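Local atomic coordinates of 7,8-dihydro-6-hydroxymethylpterin pyrophosphokinase-dihydropteroate synthase (Plasmodium falciparum, PDB entry 6JWY), a protein that probably catalyses two successive steps of folate biosynthesis, pyrophosphorylation of 6-hydroxymethyl-7,8-dihydropterin by ATP and condensation of the resulting diphosphate with 4-aminobenzoate to 7,8-dihydropteroate. Residues D482-N487 against D503-T508. The protein carries 1 engineered substitution. Sequence-based numbering, arbitrary orientation.
With CKL (4-[(2-azanyl-4-oxidanylidene-7,8-dihydro-3~{H}-pteridin-6-yl)methylamino]-~{N}-(5,6-dimethoxypyrimidin-4-yl)benzenesulfonamide), chain C.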
ATOM      1  N   ASP A 482      14.170 -10.601  25.533  1.00 14.44           N
ATOM      2  CA  ASP A 482      15.176  -9.863  24.796  1.00 14.51           C
ATOM      3  C   ASP A 482      16.495 -10.045  25.540  1.00 16.39           C
ATOM      4  O   ASP A 482      16.803  -9.255  26.434  1.00 19.43           O
ATOM      5  CB  ASP A 482      14.807  -8.384  24.771  1.00 13.46           C
ATOM      6  CG  ASP A 482      15.655  -7.532  23.850  1.00 14.13           C
ATOM      7  OD1 ASP A 482      16.835  -7.889  23.609  1.00 14.56           O
ATOM      8  OD2 ASP A 482      15.141  -6.494  23.391  1.00 14.38           O
ATOM      9  N   THR A 483      17.269 -11.068  25.160  1.00 15.76           N
ATOM     10  CA  THR A 483      18.504 -11.384  25.854  1.00 15.45           C
ATOM     11  C   THR A 483      19.529 -11.962  24.883  1.00 15.77           C
ATOM     12  O   THR A 483      19.136 -12.597  23.907  1.00 15.39           O
ATOM     13  CB  THR A 483      18.244 -12.367  26.996  1.00 14.73           C
ATOM     14  OG1 THR A 483      19.493 -12.388  27.671  1.00 15.62           O
ATOM     15  CG2 THR A 483      17.923 -13.784  26.570  1.00 14.37           C
ATOM     16  N   ILE A 484      20.829 -11.764  25.177  1.00 16.51           N
ATOM     17  CA  ILE A 484      21.903 -12.453  24.454  1.00 17.70           C
ATOM     18  C   ILE A 484      22.623 -13.432  25.383  1.00 20.21           C
ATOM     19  O   ILE A 484      23.638 -14.009  24.991  1.00 20.26           O
ATOM     20  CB  ILE A 484      22.924 -11.493  23.817  1.00 15.60           C
ATOM     21  CG1 ILE A 484      23.707 -10.704  24.870  1.00 15.32           C
ATOM     22  CG2 ILE A 484      22.272 -10.596  22.800  1.00 15.49           C
ATOM     23  CD1 ILE A 484      24.817  -9.842  24.298  1.00 14.47           C
ATOM     24  N   ASN A 485      22.059 -13.634  26.585  1.00 21.93           N
ATOM     25  CA  ASN A 485      22.738 -14.252  27.712  1.00 22.07           C
ATOM     26  C   ASN A 485      22.133 -15.629  27.970  1.00 19.67           C
ATOM     27  O   ASN A 485      21.034 -15.762  28.514  1.00 20.00           O
ATOM     28  CB  ASN A 485      22.773 -13.308  28.922  1.00 27.86           C
ATOM     29  CG  ASN A 485      23.213 -13.968  30.215  1.00 38.20           C
ATOM     30  OD1 ASN A 485      23.154 -15.192  30.343  1.00 48.00           O
ATOM     31  ND2 ASN A 485      23.647 -13.180  31.197  1.00 39.74           N
ATOM     32  N   TYR A 486      22.901 -16.641  27.568  1.00 17.89           N
ATOM     33  CA  TYR A 486      22.684 -18.062  27.766  1.00 16.26           C
ATOM     34  C   TYR A 486      22.127 -18.352  29.159  1.00 17.31           C
ATOM     35  O   TYR A 486      21.184 -19.116  29.288  1.00 17.32           O
ATOM     36  CB  TYR A 486      24.023 -18.790  27.605  1.00 14.67           C
ATOM     37  CG  TYR A 486      23.939 -20.292  27.672  1.00 14.59           C
ATOM     38  CD1 TYR A 486      23.843 -20.969  28.882  1.00 14.58           C
ATOM     39  CD2 TYR A 486      23.948 -21.052  26.513  1.00 14.80           C
ATOM     40  CE1 TYR A 486      23.738 -22.354  28.938  1.00 14.29           C
ATOM     41  CE2 TYR A 486      23.867 -22.438  26.545  1.00 14.68           C
ATOM     42  CZ  TYR A 486      23.755 -23.084  27.762  1.00 14.77           C
ATOM     43  OH  TYR A 486      23.659 -24.439  27.765  1.00 15.91           O
ATOM     44  N   ASN A 487      22.761 -17.815  30.212  1.00 17.83           N
ATOM     45  CA  ASN A 487      22.362 -18.181  31.562  1.00 17.79           C
ATOM     46  C   ASN A 487      20.929 -17.727  31.814  1.00 18.83           C
ATOM     47  O   ASN A 487      20.142 -18.465  32.415  1.00 19.54           O
ATOM     48  CB  ASN A 487      23.297 -17.635  32.642  1.00 16.38           C
ATOM     49  CG  ASN A 487      24.646 -18.317  32.693  1.00 16.54           C
ATOM     50  OD1 ASN A 487      24.780 -19.489  32.349  1.00 17.97           O
ATOM     51  ND2 ASN A 487      25.656 -17.594  33.131  1.00 15.47           N
ATOM     52  N   ASP A 503      17.236 -12.414  20.283  1.00 14.80           N
ATOM     53  CA  ASP A 503      18.682 -12.329  20.443  1.00 14.17           C
ATOM     54  C   ASP A 503      19.188 -11.232  19.514  1.00 13.96           C
ATOM     55  O   ASP A 503      19.309 -11.428  18.317  1.00 14.35           O
ATOM     56  CB  ASP A 503      19.347 -13.685  20.200  1.00 14.28           C
ATOM     57  CG  ASP A 503      20.855 -13.731  20.483  1.00 15.72           C
ATOM     58  OD1 ASP A 503      21.572 -12.771  20.084  1.00 14.73           O
ATOM     59  OD2 ASP A 503      21.328 -14.763  21.071  1.00 15.56           O
ATOM     60  N   ILE A 504      19.479 -10.057  20.058  1.00 13.18           N
ATOM     61  CA  ILE A 504      19.830  -8.955  19.182  1.00 12.93           C
ATOM     62  C   ILE A 504      21.234  -9.106  18.588  1.00 14.16           C
ATOM     63  O   ILE A 504      21.673  -8.236  17.838  1.00 14.62           O
ATOM     64  CB  ILE A 504      19.694  -7.624  19.941  1.00 12.37           C
ATOM     65  CG1 ILE A 504      20.664  -7.572  21.125  1.00 11.63           C
ATOM     66  CG2 ILE A 504      18.236  -7.400  20.349  1.00 11.87           C
ATOM     67  CD1 ILE A 504      21.137  -6.191  21.434  1.00 11.15           C
ATOM     68  N   SER A 505      21.961 -10.182  18.912  1.00 14.19           N
ATOM     69  CA  SER A 505      23.251 -10.390  18.272  1.00 14.33           C
ATOM     70  C   SER A 505      23.120 -11.467  17.189  1.00 15.40           C
ATOM     71  O   SER A 505      24.110 -11.894  16.566  1.00 15.73           O
ATOM     72  CB  SER A 505      24.302 -10.736  19.281  1.00 12.83           C
ATOM     73  OG  SER A 505      24.285 -12.128  19.559  1.00 11.73           O
ATOM     74  N   ALA A 506      21.874 -11.917  16.992  1.00 14.51           N
ATOM     75  CA  ALA A 506      21.570 -12.971  16.034  1.00 15.00           C
ATOM     76  C   ALA A 506      22.302 -14.248  16.453  1.00 14.47           C
ATOM     77  O   ALA A 506      22.761 -15.026  15.628  1.00 16.39           O
ATOM     78  CB  ALA A 506      21.839 -12.518  14.601  1.00 13.86           C
ATOM     79  N   CYS A 507      22.371 -14.469  17.764  1.00 14.04           N
ATOM     80  CA  CYS A 507      22.990 -15.656  18.332  1.00 14.24           C
ATOM     81  C   CYS A 507      24.494 -15.698  18.024  1.00 13.72           C
ATOM     82  O   CYS A 507      25.083 -16.771  18.059  1.00 12.61           O
ATOM     83  CB  CYS A 507      22.278 -16.910  17.831  1.00 13.91           C
ATOM     84  SG  CYS A 507      20.542 -16.997  18.370  1.00 16.01           S
ATOM     85  N   THR A 508      25.112 -14.549  17.692  1.00 13.76           N
ATOM     86  CA  THR A 508      26.543 -14.549  17.401  1.00 14.15           C
ATOM     87  C   THR A 508      27.347 -14.335  18.677  1.00 15.92           C
ATOM     88  O   THR A 508      28.524 -14.684  18.715  1.00 17.93           O
ATOM     89  CB  THR A 508      27.002 -13.472  16.407  1.00 13.98           C
ATOM     90  OG1 THR A 508      26.819 -12.149  16.942  1.00 13.66           O
ATOM     91  CG2 THR A 508      26.459 -13.656  14.999  1.00 12.93           C
TER
HETATM   92  C2  CKL C 801      14.702  -6.397  18.451  1.00 10.41           C
HETATM   93  C4  CKL C 801      14.872  -4.101  17.909  1.00 10.85           C
HETATM   94  C5  CKL C 801      15.191  -3.748  19.299  1.00 10.89           C
HETATM   95  C6  CKL C 801      15.243  -4.906  20.209  1.00 10.88           C
HETATM   96  O24 CKL C 801      18.600   5.022  17.904  1.00 42.72           O
HETATM   97  S21 CKL C 801      18.016   5.016  19.229  1.00 48.25           S
HETATM   98  O23 CKL C 801      16.812   5.776  19.131  1.00 48.20           O
HETATM   99  N22 CKL C 801      18.860   5.717  20.427  1.00 60.54           N
HETATM  100  C25 CKL C 801      20.149   6.136  20.359  1.00 73.22           C
HETATM  101  C30 CKL C 801      20.702   6.773  21.462  1.00 80.27           C
HETATM  102  O31 CKL C 801      19.964   6.973  22.605  1.00 88.46           O
HETATM  103  C32 CKL C 801      20.063   6.064  23.706  1.00 96.61           C
HETATM  104  C29 CKL C 801      22.011   7.222  21.385  1.00 85.31           C
HETATM  105  O33 CKL C 801      22.586   7.864  22.459  1.00 98.01           O
HETATM  106  C34 CKL C 801      23.441   9.008  22.293  1.00104.94           C
HETATM  107  N28 CKL C 801      22.713   7.011  20.242  1.00 87.35           N
HETATM  108  C27 CKL C 801      22.161   6.388  19.184  1.00 86.57           C
HETATM  109  N26 CKL C 801      20.893   5.958  19.232  1.00 78.78           N
HETATM  110  C18 CKL C 801      17.841   3.506  19.755  1.00 36.42           C
HETATM  111  C17 CKL C 801      16.946   3.267  20.800  1.00 30.33           C
HETATM  112  C16 CKL C 801      16.790   1.972  21.275  1.00 26.46           C
HETATM  113  C19 CKL C 801      18.596   2.453  19.212  1.00 29.86           C
HETATM  114  C20 CKL C 801      18.432   1.153  19.695  1.00 25.64           C
HETATM  115  C15 CKL C 801      17.506   0.908  20.717  1.00 24.06           C
HETATM  116  N14 CKL C 801      17.325  -0.375  21.184  1.00 21.45           N
HETATM  117  C13 CKL C 801      16.110  -0.958  21.774  1.00 15.47           C
HETATM  118  C8  CKL C 801      15.782  -2.276  21.083  1.00 13.03           C
HETATM  119  C9  CKL C 801      15.836  -3.414  22.031  1.00 11.48           C
HETATM  120  N10 CKL C 801      15.548  -4.702  21.485  1.00 10.75           N
HETATM  121  N1  CKL C 801      14.981  -6.179  19.763  1.00 10.48           N
HETATM  122  N7  CKL C 801      15.447  -2.469  19.748  1.00 11.89           N
HETATM  123  O12 CKL C 801      14.791  -3.199  17.045  1.00 11.27           O
HETATM  124  N3  CKL C 801      14.665  -5.390  17.565  1.00 10.53           N
HETATM  125  N11 CKL C 801      14.500  -7.651  18.006  1.00  9.89           N
HETATM  126  O   HOH W   1      18.851  -9.583  22.985  1.00 11.36           O
HETATM  127  O   HOH W   2      24.027 -14.947  22.111  1.00 22.90           O
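Asp-503 and Ile-484 meet at about a right angle, the methyl CG2 of Ile-484 lying 3.5 Å from OD1 of Asp-503. Followed outward, CB of Asp-503 passes the carbonyl O of Thr-483, whose nearest approach is to the Asp-503 CA in a CA-H...O contact. CG stands anti to the backbone N (chi1 -174°), which carries the carboxylate along its own following loop. There OD1 accepts three bonds: Ser-505 N comes nearly along the C-O axis and closes an Asx turn, Ser-505 OG uses the syn lone pair (OG to OD1 2.8 Å), and Cys-507 N arrives from above the carboxylate plane (N to OD1 3.0 Å). This grip fixes the carboxylate's rotation and, with the backbone bond from Ala-506 N to Asp-503 O, braces a type I turn. OD2, the other branch, faces water 2, which lies between it and Ile-484 O. CG2 of Ile-484 also packs 3.8 Å from CG1 of Ile-504. Nearer the ligand, CG2 of Ile-504 touches both OD1 of Asp-482 and the pterin, 3.5 Å from N1 of CKL. Water 1 donates to OD1 of Asp-482 and accepts from Ile-504 N, linking the two chain segments. The second carboxylate oxygen, OD2, takes a short bond from N10 of CKL (2.6 Å, 158° at the hydrogen). Asp-482 therefore holds the pterin end of a dihydropteroate-like sulfonamide adduct, with Asn-502 and Asp-575 among the ligand's other partners. The contact joins the C-terminal ends of two adjacent parallel strands, 478-482 and 500-503, in the TIM barrel of dihydropteroate synthase, where the pterin pocket opens. Beyond it, the 482-487 segment runs into helix 486-494, while the 503-508 loop lies against strand 525-529 and helix 547-564.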